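Local coordinates for Glyoxalase/bleomycin resistance protein/dioxygenase (Nostoc punctiforme PCC 73102, PDB 3KOL), which binds cobalt ions and is probably a metal-dependent enzyme of the glyoxalase/dioxygenase superfamily, perhaps with dioxygenase or lactoylglutathione lyase activity, at residues H125-R130 against R134-Y139. Numbering follows the deposited sequence.
Sequences HGPVTR and RGVYFY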
ATOM      1  N   HIS A 125     -15.097  -6.814   8.710  1.00 27.73           N
ATOM      2  CA  HIS A 125     -15.865  -5.743   9.332  1.00 27.33           C
ATOM      3  C   HIS A 125     -16.770  -5.066   8.314  1.00 25.98           C
ATOM      4  O   HIS A 125     -16.419  -4.940   7.140  1.00 23.43           O
ATOM      5  CB  HIS A 125     -14.935  -4.703   9.964  1.00 31.34           C
ATOM      6  CG  HIS A 125     -15.661  -3.561  10.606  1.00 35.25           C
ATOM      7  ND1 HIS A 125     -16.581  -3.739  11.619  1.00 37.24           N
ATOM      8  CD2 HIS A 125     -15.617  -2.228  10.367  1.00 36.55           C
ATOM      9  CE1 HIS A 125     -17.072  -2.565  11.975  1.00 37.56           C
ATOM     10  NE2 HIS A 125     -16.504  -1.631  11.231  1.00 37.26           N
ATOM     11  N   GLY A 126     -17.938  -4.633   8.777  1.00 23.61           N
ATOM     12  CA  GLY A 126     -18.878  -3.967   7.897  1.00 24.04           C
ATOM     13  C   GLY A 126     -19.771  -4.949   7.166  1.00 23.48           C
ATOM     14  O   GLY A 126     -19.866  -6.110   7.558  1.00 24.86           O
ATOM     15  N   PRO A 127     -20.436  -4.515   6.087  1.00 22.78           N
ATOM     16  CA  PRO A 127     -20.366  -3.151   5.555  1.00 23.16           C
ATOM     17  C   PRO A 127     -20.927  -2.101   6.507  1.00 25.14           C
ATOM     18  O   PRO A 127     -21.800  -2.393   7.327  1.00 25.27           O
ATOM     19  CB  PRO A 127     -21.161  -3.248   4.255  1.00 24.03           C
ATOM     20  CG  PRO A 127     -22.154  -4.325   4.548  1.00 23.61           C
ATOM     21  CD  PRO A 127     -21.324  -5.353   5.264  1.00 22.96           C
ATOM     22  N   VAL A 128     -20.407  -0.883   6.401  1.00 25.24           N
ATOM     23  CA  VAL A 128     -20.863   0.218   7.242  1.00 27.87           C
ATOM     24  C   VAL A 128     -21.220   1.408   6.365  1.00 28.29           C
ATOM     25  O   VAL A 128     -20.591   1.642   5.334  1.00 27.45           O
ATOM     26  CB  VAL A 128     -19.778   0.652   8.248  1.00 29.44           C
ATOM     27  CG1 VAL A 128     -19.522  -0.461   9.248  1.00 29.95           C
ATOM     28  CG2 VAL A 128     -18.497   0.999   7.513  1.00 30.94           C
ATOM     29  N   THR A 129     -22.241   2.154   6.772  1.00 29.48           N
ATOM     30  CA  THR A 129     -22.682   3.320   6.019  1.00 31.91           C
ATOM     31  C   THR A 129     -22.666   4.555   6.911  1.00 33.35           C
ATOM     32  O   THR A 129     -23.121   4.511   8.054  1.00 34.07           O
ATOM     33  CB  THR A 129     -24.113   3.124   5.469  1.00 32.12           C
ATOM     34  OG1 THR A 129     -24.154   1.959   4.639  1.00 31.86           O
ATOM     35  CG2 THR A 129     -24.537   4.330   4.650  1.00 32.12           C
ATOM     36  N   ARG A 130     -22.130   5.651   6.382  1.00 35.11           N
ATOM     37  CA  ARG A 130     -22.050   6.911   7.116  1.00 35.11           C
ATOM     38  C   ARG A 130     -22.188   8.078   6.150  1.00 34.92           C
ATOM     39  O   ARG A 130     -22.206   7.889   4.931  1.00 34.56           O
ATOM     40  CB  ARG A 130     -20.718   7.009   7.864  1.00 35.22           C
ATOM     41  CG  ARG A 130     -20.490   5.873   8.845  1.00 38.02           C
ATOM     42  CD  ARG A 130     -19.206   6.042   9.633  1.00 39.69           C
ATOM     43  NE  ARG A 130     -18.964   4.879  10.479  1.00 42.54           N
ATOM     44  CZ  ARG A 130     -17.939   4.755  11.315  1.00 43.91           C
ATOM     45  NH1 ARG A 130     -17.045   5.729  11.426  1.00 44.80           N
ATOM     46  NH2 ARG A 130     -17.803   3.648  12.033  1.00 44.00           N
ATOM     47  N   ARG A 134     -19.075   4.816   2.778  1.00 19.48           N
ATOM     48  CA  ARG A 134     -19.390   3.429   3.102  1.00 17.86           C
ATOM     49  C   ARG A 134     -18.127   2.580   2.980  1.00 17.00           C
ATOM     50  O   ARG A 134     -17.231   2.906   2.200  1.00 16.30           O
ATOM     51  CB  ARG A 134     -20.468   2.905   2.146  1.00 17.15           C
ATOM     52  CG  ARG A 134     -21.675   3.819   2.039  1.00 20.46           C
ATOM     53  CD  ARG A 134     -22.689   3.290   1.038  1.00 20.80           C
ATOM     54  NE  ARG A 134     -23.370   2.093   1.522  1.00 22.08           N
ATOM     55  CZ  ARG A 134     -24.140   1.320   0.760  1.00 22.35           C
ATOM     56  NH1 ARG A 134     -24.317   1.623  -0.519  1.00 21.76           N
ATOM     57  NH2 ARG A 134     -24.734   0.249   1.273  1.00 21.36           N
ATOM     58  N   GLY A 135     -18.060   1.498   3.747  1.00 15.40           N
ATOM     59  CA  GLY A 135     -16.889   0.649   3.677  1.00 14.83           C
ATOM     60  C   GLY A 135     -17.120  -0.781   4.114  1.00 14.57           C
ATOM     61  O   GLY A 135     -18.024  -1.075   4.895  1.00 16.61           O
ATOM     62  N   VAL A 136     -16.302  -1.681   3.584  1.00 13.47           N
ATOM     63  CA  VAL A 136     -16.376  -3.092   3.932  1.00 13.52           C
ATOM     64  C   VAL A 136     -14.942  -3.613   3.932  1.00 14.98           C
ATOM     65  O   VAL A 136     -14.147  -3.265   3.053  1.00 15.51           O
ATOM     66  CB  VAL A 136     -17.247  -3.875   2.923  1.00 13.80           C
ATOM     67  CG1 VAL A 136     -16.624  -3.830   1.538  1.00 14.38           C
ATOM     68  CG2 VAL A 136     -17.421  -5.316   3.391  1.00 14.07           C
ATOM     69  N   TYR A 137     -14.611  -4.424   4.932  1.00 14.40           N
ATOM     70  CA  TYR A 137     -13.266  -4.974   5.085  1.00 15.76           C
ATOM     71  C   TYR A 137     -13.269  -6.493   5.028  1.00 15.53           C
ATOM     72  O   TYR A 137     -14.169  -7.144   5.560  1.00 16.12           O
ATOM     73  CB  TYR A 137     -12.670  -4.544   6.429  1.00 16.37           C
ATOM     74  CG  TYR A 137     -12.670  -3.057   6.661  1.00 19.46           C
ATOM     75  CD1 TYR A 137     -11.498  -2.310   6.538  1.00 18.81           C
ATOM     76  CD2 TYR A 137     -13.846  -2.390   7.007  1.00 20.33           C
ATOM     77  CE1 TYR A 137     -11.500  -0.936   6.757  1.00 22.12           C
ATOM     78  CE2 TYR A 137     -13.857  -1.019   7.226  1.00 21.74           C
ATOM     79  CZ  TYR A 137     -12.684  -0.299   7.104  1.00 22.03           C
ATOM     80  OH  TYR A 137     -12.693   1.055   7.344  1.00 24.55           O
ATOM     81  N   PHE A 138     -12.242  -7.049   4.400  1.00 14.42           N
ATOM     82  CA  PHE A 138     -12.111  -8.492   4.266  1.00 14.51           C
ATOM     83  C   PHE A 138     -10.645  -8.834   4.030  1.00 14.65           C
ATOM     84  O   PHE A 138      -9.874  -8.002   3.556  1.00 15.39           O
ATOM     85  CB  PHE A 138     -12.982  -8.985   3.104  1.00 12.62           C
ATOM     86  CG  PHE A 138     -12.800  -8.197   1.835  1.00 12.86           C
ATOM     87  CD1 PHE A 138     -11.949  -8.650   0.833  1.00 11.94           C
ATOM     88  CD2 PHE A 138     -13.467  -6.989   1.654  1.00 12.06           C
ATOM     89  CE1 PHE A 138     -11.764  -7.913  -0.334  1.00 13.14           C
ATOM     90  CE2 PHE A 138     -13.289  -6.239   0.492  1.00 12.43           C
ATOM     91  CZ  PHE A 138     -12.435  -6.705  -0.506  1.00 13.46           C
ATOM     92  N   TYR A 139     -10.262 -10.058   4.373  1.00 15.14           N
ATOM     93  CA  TYR A 139      -8.883 -10.513   4.212  1.00 16.39           C
ATOM     94  C   TYR A 139      -8.648 -11.198   2.872  1.00 16.04           C
ATOM     95  O   TYR A 139      -9.552 -11.843   2.331  1.00 14.82           O
ATOM     96  CB  TYR A 139      -8.531 -11.492   5.333  1.00 17.87           C
ATOM     97  CG  TYR A 139      -8.607 -10.891   6.712  1.00 19.40           C
ATOM     98  CD1 TYR A 139      -7.707  -9.905   7.109  1.00 21.62           C
ATOM     99  CD2 TYR A 139      -9.587 -11.296   7.624  1.00 20.91           C
ATOM    100  CE1 TYR A 139      -7.774  -9.336   8.373  1.00 21.35           C
ATOM    101  CE2 TYR A 139      -9.662 -10.730   8.896  1.00 20.09           C
ATOM    102  CZ  TYR A 139      -8.750  -9.750   9.259  1.00 22.00           C
ATOM    103  OH  TYR A 139      -8.804  -9.171  10.504  1.00 21.72           O
TER
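The beta hairpin at the edge of one four-stranded sheet of this glyoxalase-superfamily fold pairs His125 with Tyr137 and Val128 with Gly135, and the count between the two pairs is uneven: a beta bulge inserts one extra residue in strand 123-129. Regular antiparallel bonding holds on both sides of the irregularity. Tyr137 N reaches His125 O at 2.9 Å, with a weak return bond from His125 N to Tyr137 O; Val128 and Gly135 exchange a reciprocal pair, Val128 N to Gly135 O at 2.8 Å. The bulge itself is built from Gly126, whose lack of a CB lets it take a positive phi of 86°, and a cis peptide before Pro127, whose CA makes a C-H...O contact with Gly135 O at 3.2 Å.

Side chains segregate by face. The rings of His125 and Tyr137 project together from one of them: His125 CG, anti to the backbone N (chi1 179°), sets the imidazole beside the phenol, where His125 CD2 comes 3.8 Å from Tyr137 CE2 with the ring planes oblique at 38°. Val128 shares this face, its CG2 resting 3.4 Å from Gly135 O. On the other face Arg134 runs alongside Thr129 and bends at chi3, so that NE donates a hydrogen bond to Thr129 OG1 at 3.2 Å; the hydroxyl oxygen sits tilted from the guanidinium plane. Beyond it, Arg134 NH2 forms a salt bridge with Asp110, tying the hairpin to helix 109-118.

That helix covers the face of Pro127 and Val136, which meet CB to CB at 4.2 Å and touch Phe109 and Ile116 respectively. The Tyr137 side chain, on the opposite face, lies about 4 Å from a bound cobalt ion and packs on the metal ligand Glu147 of strand 145-150, the inner neighbour that hydrogen-bonds to strand 134-139 through Cys150, Ile148 and Ile146.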